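Local coordinates for phage-related conserved hypothetical protein, BB2244 (Bordetella bronchiseptica, PDB 2BDV) that is of unknown function but, as a member of the SOS response associated peptidase (SRAP) family, may take part in processing or shielding damaged DNA, at residues E16-N21 and E172-W177; M45-D50 and V178-P183. All blocks are in the same frame, centred on the assembly; numbering follows the deposited sequence.

Contacts 1 and 2 draw on consecutive residues, 172-177 and 178-183: helix 171-178 receives the end of helix 11-18 in contact 1, and its last residue and the loop after it receive the hairpin of strand 43-46 in contact 2. Both are partly buried and pair a buried apolar side chain (Leu-18, Val-178) with a partly exposed arginine. In contact 1 it sits on the shared helix and hydrogen-bonds firmly to one carbonyl and weakly to another at a helix end; in contact 2 it comes from 45-50 and crosses by packing and a long ion pair, its hydrogen bond going to Gln-51 of its own hairpin. Leu-18 and Trp-19 also pack on CB of selenomethionine Met-45.

Contact 1 (E16-N21 and E172-W177); sequences EILWPN and ELAREW
Arg-175, on helix 171-178, carries the polar half of the contact by reaching to the end of helix 11-18. Its first torsion (chi1 -67°) puts CG anti to the carbonyl carbon, and the chain then runs extended from CG to NE. NE donates to the backbone O of Leu-18 at a short 2.6 Å, with a nearly straight N-H...O angle of 163°. The acceptor lies almost exactly in the guanidinium plane. A second, weak bond joins NH2 to the O of Ile-17 at 3.5 Å, so one edge of the guanidinium spans two consecutive carbonyls.

Van der Waals contacts accompany these bonds. The ring of Pro-20 and the arginine end meet tip to tip, with Pro-20 CG and CD both 3.4 Å from Arg-175 NH2. Closer to its root, Arg-175 passes its CG 3.3 Å from the O of Leu-18 and 3.8 Å from Leu-18 CD1, so the aliphatic stem stays against the same residue that its NE binds. On the inner side, Leu-18 CD1 rests on the CB of Ala-174 at 3.6 Å. The leucine and this alanine also share Leu-128 of strand 126-133 and Leu-96 of strand 94-99 as neighbours, which places the apolar side of the contact over the mixed sheet. The other branch, Leu-18 CD2, lies over one face of the Trp-19 ring, toward its rim.

Trp-19 is where the backbone leaves helical geometry, and the carbonyls met by Arg-175 belong to the two residues before it. The positive guanidinium therefore sits at the C-terminal end of helix 11-18, where it would be expected to offset the partial negative charge of the helix terminus.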
loop_
_atom_site.group_PDB
_atom_site.type_symbol
_atom_site.label_atom_id
_atom_site.label_comp_id
_atom_site.label_asym_id
_atom_site.label_seq_id
_atom_site.Cartn_x
_atom_site.Cartn_y
_atom_site.Cartn_z
ATOM N N GLU A 16 -7.641 -13.615 -8.182
ATOM C CA GLU A 16 -8.048 -13.798 -9.571
ATOM C C GLU A 16 -7.409 -12.746 -10.482
ATOM O O GLU A 16 -7.035 -13.044 -11.614
ATOM C CB GLU A 16 -9.582 -13.744 -9.668
ATOM C CG GLU A 16 -10.171 -13.785 -11.083
ATOM C CD GLU A 16 -9.911 -15.088 -11.836
ATOM O OE1 GLU A 16 -10.350 -15.191 -13.001
ATOM O OE2 GLU A 16 -9.275 -16.008 -11.274
ATOM N N ILE A 17 -7.267 -11.523 -9.983
ATOM C CA ILE A 17 -6.666 -10.460 -10.774
ATOM C C ILE A 17 -5.150 -10.602 -10.875
ATOM O O ILE A 17 -4.574 -10.417 -11.951
ATOM C CB ILE A 17 -7.004 -9.077 -10.192
ATOM C CG1 ILE A 17 -8.506 -8.832 -10.312
ATOM C CG2 ILE A 17 -6.204 -7.996 -10.907
ATOM C CD1 ILE A 17 -8.954 -7.484 -9.835
ATOM N N LEU A 18 -4.497 -10.933 -9.764
ATOM C CA LEU A 18 -3.041 -11.083 -9.772
ATOM C C LEU A 18 -2.595 -12.417 -10.370
ATOM O O LEU A 18 -1.702 -12.470 -11.223
ATOM C CB LEU A 18 -2.478 -10.943 -8.352
ATOM C CG LEU A 18 -0.966 -11.155 -8.183
ATOM C CD1 LEU A 18 -0.202 -10.083 -8.954
ATOM C CD2 LEU A 18 -0.613 -11.100 -6.704
ATOM N N TRP A 19 -3.220 -13.496 -9.921
ATOM C CA TRP A 19 -2.882 -14.823 -10.413
ATOM C C TRP A 19 -4.109 -15.452 -11.060
ATOM O O TRP A 19 -4.722 -16.362 -10.498
ATOM C CB TRP A 19 -2.383 -15.696 -9.252
ATOM C CG TRP A 19 -1.121 -15.199 -8.623
ATOM C CD1 TRP A 19 0.064 -14.938 -9.255
ATOM C CD2 TRP A 19 -0.894 -14.946 -7.229
ATOM N NE1 TRP A 19 1.012 -14.544 -8.340
ATOM C CE2 TRP A 19 0.449 -14.540 -7.090
ATOM C CE3 TRP A 19 -1.697 -15.027 -6.081
ATOM C CZ2 TRP A 19 1.011 -14.212 -5.853
ATOM C CZ3 TRP A 19 -1.135 -14.701 -4.843
ATOM C CH2 TRP A 19 0.202 -14.299 -4.743
ATOM N N PRO A 20 -4.480 -14.976 -12.262
ATOM C CA PRO A 20 -5.647 -15.501 -12.976
ATOM C C PRO A 20 -5.626 -17.017 -13.069
ATOM O O PRO A 20 -4.598 -17.611 -13.393
ATOM C CB PRO A 20 -5.547 -14.832 -14.344
ATOM C CG PRO A 20 -4.885 -13.524 -14.024
ATOM C CD PRO A 20 -3.794 -13.952 -13.067
ATOM N N ASN A 21 -6.765 -17.640 -12.787
ATOM C CA ASN A 21 -6.860 -19.093 -12.826
ATOM C C ASN A 21 -5.757 -19.719 -11.979
ATOM O O ASN A 21 -4.714 -20.133 -12.495
ATOM C CB ASN A 21 -6.758 -19.597 -14.267
ATOM C CG ASN A 21 -6.589 -21.104 -14.346
ATOM O OD1 ASN A 21 -7.233 -21.854 -13.607
ATOM N ND2 ASN A 21 -5.726 -21.557 -15.255
ATOM N N GLU A 172 0.134 -7.610 -14.847
ATOM C CA GLU A 172 1.336 -8.175 -15.455
ATOM C C GLU A 172 2.598 -7.763 -14.686
ATOM O O GLU A 172 3.441 -8.597 -14.367
ATOM C CB GLU A 172 1.487 -7.717 -16.919
ATOM C CG GLU A 172 0.370 -8.120 -17.907
ATOM C CD GLU A 172 -0.699 -7.045 -18.095
ATOM O OE1 GLU A 172 -1.287 -6.969 -19.198
ATOM O OE2 GLU A 172 -0.960 -6.279 -17.140
ATOM N N LEU A 173 2.722 -6.468 -14.412
ATOM C CA LEU A 173 3.879 -5.937 -13.707
ATOM C C LEU A 173 3.851 -6.328 -12.234
ATOM O O LEU A 173 4.890 -6.499 -11.600
ATOM C CB LEU A 173 3.926 -4.412 -13.855
ATOM C CG LEU A 173 4.147 -3.886 -15.275
ATOM C CD1 LEU A 173 4.155 -2.361 -15.295
ATOM C CD2 LEU A 173 5.476 -4.419 -15.797
ATOM N N ALA A 174 2.645 -6.477 -11.707
ATOM C CA ALA A 174 2.448 -6.852 -10.319
ATOM C C ALA A 174 3.012 -8.252 -10.083
ATOM O O ALA A 174 3.624 -8.513 -9.045
ATOM C CB ALA A 174 0.963 -6.815 -9.981
ATOM N N ARG A 175 2.792 -9.153 -11.038
ATOM C CA ARG A 175 3.304 -10.514 -10.925
ATOM C C ARG A 175 4.817 -10.487 -10.946
ATOM O O ARG A 175 5.464 -11.186 -10.179
ATOM C CB ARG A 175 2.817 -11.389 -12.085
ATOM C CG ARG A 175 1.334 -11.638 -12.080
ATOM C CD ARG A 175 0.845 -12.245 -13.383
ATOM N NE ARG A 175 -0.580 -11.963 -13.509
ATOM C CZ ARG A 175 -1.151 -11.436 -14.582
ATOM N NH1 ARG A 175 -0.420 -11.137 -15.649
ATOM N NH2 ARG A 175 -2.451 -11.173 -14.565
ATOM N N GLU A 176 5.387 -9.681 -11.832
ATOM C CA GLU A 176 6.838 -9.606 -11.907
ATOM C C GLU A 176 7.391 -9.068 -10.592
ATOM O O GLU A 176 8.401 -9.555 -10.105
ATOM C CB GLU A 176 7.261 -8.702 -13.050
ATOM C CG GLU A 176 8.426 -9.235 -13.847
ATOM C CD GLU A 176 8.789 -8.292 -14.966
ATOM O OE1 GLU A 176 7.865 -7.624 -15.475
ATOM O OE2 GLU A 176 9.979 -8.219 -15.342
ATOM N N TRP A 177 6.718 -8.073 -10.017
ATOM C CA TRP A 177 7.158 -7.490 -8.759
ATOM C C TRP A 177 7.260 -8.519 -7.626
ATOM O O TRP A 177 8.263 -8.558 -6.923
ATOM C CB TRP A 177 6.213 -6.342 -8.364
ATOM C CG TRP A 177 6.458 -5.732 -6.996
ATOM C CD1 TRP A 177 5.734 -5.960 -5.855
ATOM C CD2 TRP A 177 7.453 -4.759 -6.650
ATOM N NE1 TRP A 177 6.211 -5.184 -4.823
ATOM C CE2 TRP A 177 7.268 -4.443 -5.280
ATOM C CE3 TRP A 177 8.484 -4.125 -7.360
ATOM C CZ2 TRP A 177 8.077 -3.513 -4.610
ATOM C CZ3 TRP A 177 9.284 -3.203 -6.693
ATOM C CH2 TRP A 177 9.076 -2.908 -5.329
#

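Contact 2 (M45-D50 and V178-P183); sequences MHRLVD and VDPATP
Arg-47 and Val-178 meet with their side chains at about a right angle, the arginine stem lying across the valine. Arg-47 CB is 3.6 Å from the O of Val-178. CG comes closer to the side chain, 3.4 Å from Val-178 CG2, and CD lies near both that methyl and the same O. Val-178 CG2, anti to its own backbone N, presses on the main chain as well: it is 3.2 Å from Arg-47 N and 3.3 Å from the CA of His-46, a tight fit.

Here strand 43-46 and the residues after it, in its hairpin with strand 54-57, lie against the link between helices 171-178 and 184-191. Asp-179 opens that link with a type I beta turn ending at Thr-182, and its OD2 takes the backbone N of Ala-181 in an Asx turn (3.0 Å).

Past CD the arginine bends (chi3 63°), placing NE where it hydrogen-bonds to Gln-51 O in its own hairpin. Pro-180 CD sits over one face of the guanidinium, offset toward the rim and 4.0 Å from Arg-47 CZ. NH1 has a long, weak ion pair with Glu-53. At the tip, Arg-47 NH2 is 3.8 Å from Asp-179 OD2, a long salt bridge that is electrostatic rather than hydrogen-bonded, since the oxygen is far from the plane in which the N-H bonds lie; the two flat groups are turned 38° apart.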
loop_
_atom_site.group_PDB
_atom_site.type_symbol
_atom_site.label_atom_id
_atom_site.label_comp_id
_atom_site.label_asym_id
_atom_site.label_seq_id
_atom_site.Cartn_x
_atom_site.Cartn_y
_atom_site.Cartn_z
HETATM N N MSE A 45 -0.666 -9.952 -0.728
HETATM C CA MSE A 45 -0.334 -11.078 -1.584
HETATM C C MSE A 45 1.167 -11.028 -1.822
HETATM O O MSE A 45 1.728 -9.950 -2.034
HETATM C CB MSE A 45 -1.115 -10.999 -2.894
HETATM C CG MSE A 45 -2.613 -11.122 -2.659
HETATM SE SE MSE A 45 -3.661 -11.349 -4.258
HETATM C CE MSE A 45 -3.682 -9.524 -4.828
ATOM N N HIS A 46 1.811 -12.193 -1.766
ATOM C CA HIS A 46 3.264 -12.276 -1.930
ATOM C C HIS A 46 3.804 -13.696 -2.099
ATOM O O HIS A 46 3.069 -14.677 -2.018
ATOM C CB HIS A 46 3.941 -11.653 -0.709
ATOM C CG HIS A 46 3.676 -12.398 0.563
ATOM N ND1 HIS A 46 4.180 -13.657 0.812
ATOM C CD2 HIS A 46 2.932 -12.069 1.649
ATOM C CE1 HIS A 46 3.760 -14.073 1.996
ATOM N NE2 HIS A 46 3.002 -13.129 2.523
ATOM N N ARG A 47 5.113 -13.778 -2.313
ATOM C CA ARG A 47 5.811 -15.046 -2.470
ATOM C C ARG A 47 7.091 -14.958 -1.636
ATOM O O ARG A 47 8.179 -15.309 -2.092
ATOM C CB ARG A 47 6.138 -15.277 -3.948
ATOM C CG ARG A 47 4.906 -15.189 -4.829
ATOM C CD ARG A 47 5.242 -15.351 -6.291
ATOM N NE ARG A 47 5.805 -16.663 -6.599
ATOM C CZ ARG A 47 6.271 -16.994 -7.799
ATOM N NH1 ARG A 47 6.775 -18.200 -8.015
ATOM N NH2 ARG A 47 6.240 -16.102 -8.782
ATOM N N LEU A 48 6.942 -14.488 -0.400
ATOM C CA LEU A 48 8.077 -14.306 0.502
ATOM C C LEU A 48 8.661 -15.585 1.092
ATOM O O LEU A 48 9.841 -15.629 1.442
ATOM C CB LEU A 48 7.678 -13.367 1.641
ATOM C CG LEU A 48 7.198 -11.989 1.188
ATOM C CD1 LEU A 48 6.766 -11.159 2.398
ATOM C CD2 LEU A 48 8.302 -11.301 0.417
ATOM N N VAL A 49 7.837 -16.617 1.214
ATOM C CA VAL A 49 8.304 -17.874 1.773
ATOM C C VAL A 49 8.324 -18.994 0.734
ATOM O O VAL A 49 7.275 -19.418 0.240
ATOM C CB VAL A 49 7.427 -18.306 2.962
ATOM C CG1 VAL A 49 8.031 -19.544 3.635
ATOM C CG2 VAL A 49 7.300 -17.151 3.965
ATOM N N ASP A 50 9.530 -19.462 0.418
ATOM C CA ASP A 50 9.740 -20.539 -0.550
ATOM C C ASP A 50 9.085 -20.288 -1.909
ATOM O O ASP A 50 8.547 -21.208 -2.517
ATOM C CB ASP A 50 9.233 -21.861 0.030
ATOM C CG ASP A 50 10.167 -22.436 1.077
ATOM O OD1 ASP A 50 9.676 -23.215 1.920
ATOM O OD2 ASP A 50 11.392 -22.134 1.053
ATOM N N VAL A 178 6.245 -9.369 -7.464
ATOM C CA VAL A 178 6.258 -10.365 -6.387
ATOM C C VAL A 178 7.129 -11.609 -6.667
ATOM O O VAL A 178 7.421 -12.385 -5.754
ATOM C CB VAL A 178 4.806 -10.823 -6.035
ATOM C CG1 VAL A 178 4.162 -11.515 -7.240
ATOM C CG2 VAL A 178 4.827 -11.785 -4.849
ATOM N N ASP A 179 7.546 -11.780 -7.923
ATOM C CA ASP A 179 8.378 -12.910 -8.369
ATOM C C ASP A 179 9.798 -12.798 -7.803
ATOM O O ASP A 179 10.588 -11.952 -8.233
ATOM C CB ASP A 179 8.420 -12.936 -9.910
ATOM C CG ASP A 179 8.989 -14.242 -10.484
ATOM O OD1 ASP A 179 8.674 -14.550 -11.658
ATOM O OD2 ASP A 179 9.753 -14.943 -9.788
ATOM N N PRO A 180 10.143 -13.666 -6.840
ATOM C CA PRO A 180 11.467 -13.659 -6.215
ATOM C C PRO A 180 12.625 -13.749 -7.217
ATOM O O PRO A 180 13.754 -13.371 -6.907
ATOM C CB PRO A 180 11.403 -14.854 -5.266
ATOM C CG PRO A 180 10.466 -15.784 -5.949
ATOM C CD PRO A 180 9.380 -14.867 -6.454
ATOM N N ALA A 181 12.331 -14.229 -8.423
ATOM C CA ALA A 181 13.348 -14.371 -9.457
ATOM C C ALA A 181 13.725 -13.047 -10.124
ATOM O O ALA A 181 14.823 -12.914 -10.669
ATOM C CB ALA A 181 12.877 -15.364 -10.512
ATOM N N THR A 182 12.824 -12.067 -10.098
ATOM C CA THR A 182 13.122 -10.781 -10.729
ATOM C C THR A 182 14.152 -10.004 -9.920
ATOM O O THR A 182 13.974 -9.777 -8.727
ATOM C CB THR A 182 11.859 -9.908 -10.885
ATOM O OG1 THR A 182 11.445 -9.429 -9.604
ATOM C CG2 THR A 182 10.733 -10.714 -11.509
ATOM N N PRO A 183 15.248 -9.587 -10.563
ATOM C CA PRO A 183 16.307 -8.832 -9.886
ATOM C C PRO A 183 15.838 -7.467 -9.395
ATOM O O PRO A 183 14.864 -6.915 -9.909
ATOM C CB PRO A 183 17.392 -8.731 -10.954
ATOM C CG PRO A 183 16.591 -8.653 -12.215
ATOM C CD PRO A 183 15.542 -9.726 -12.001
#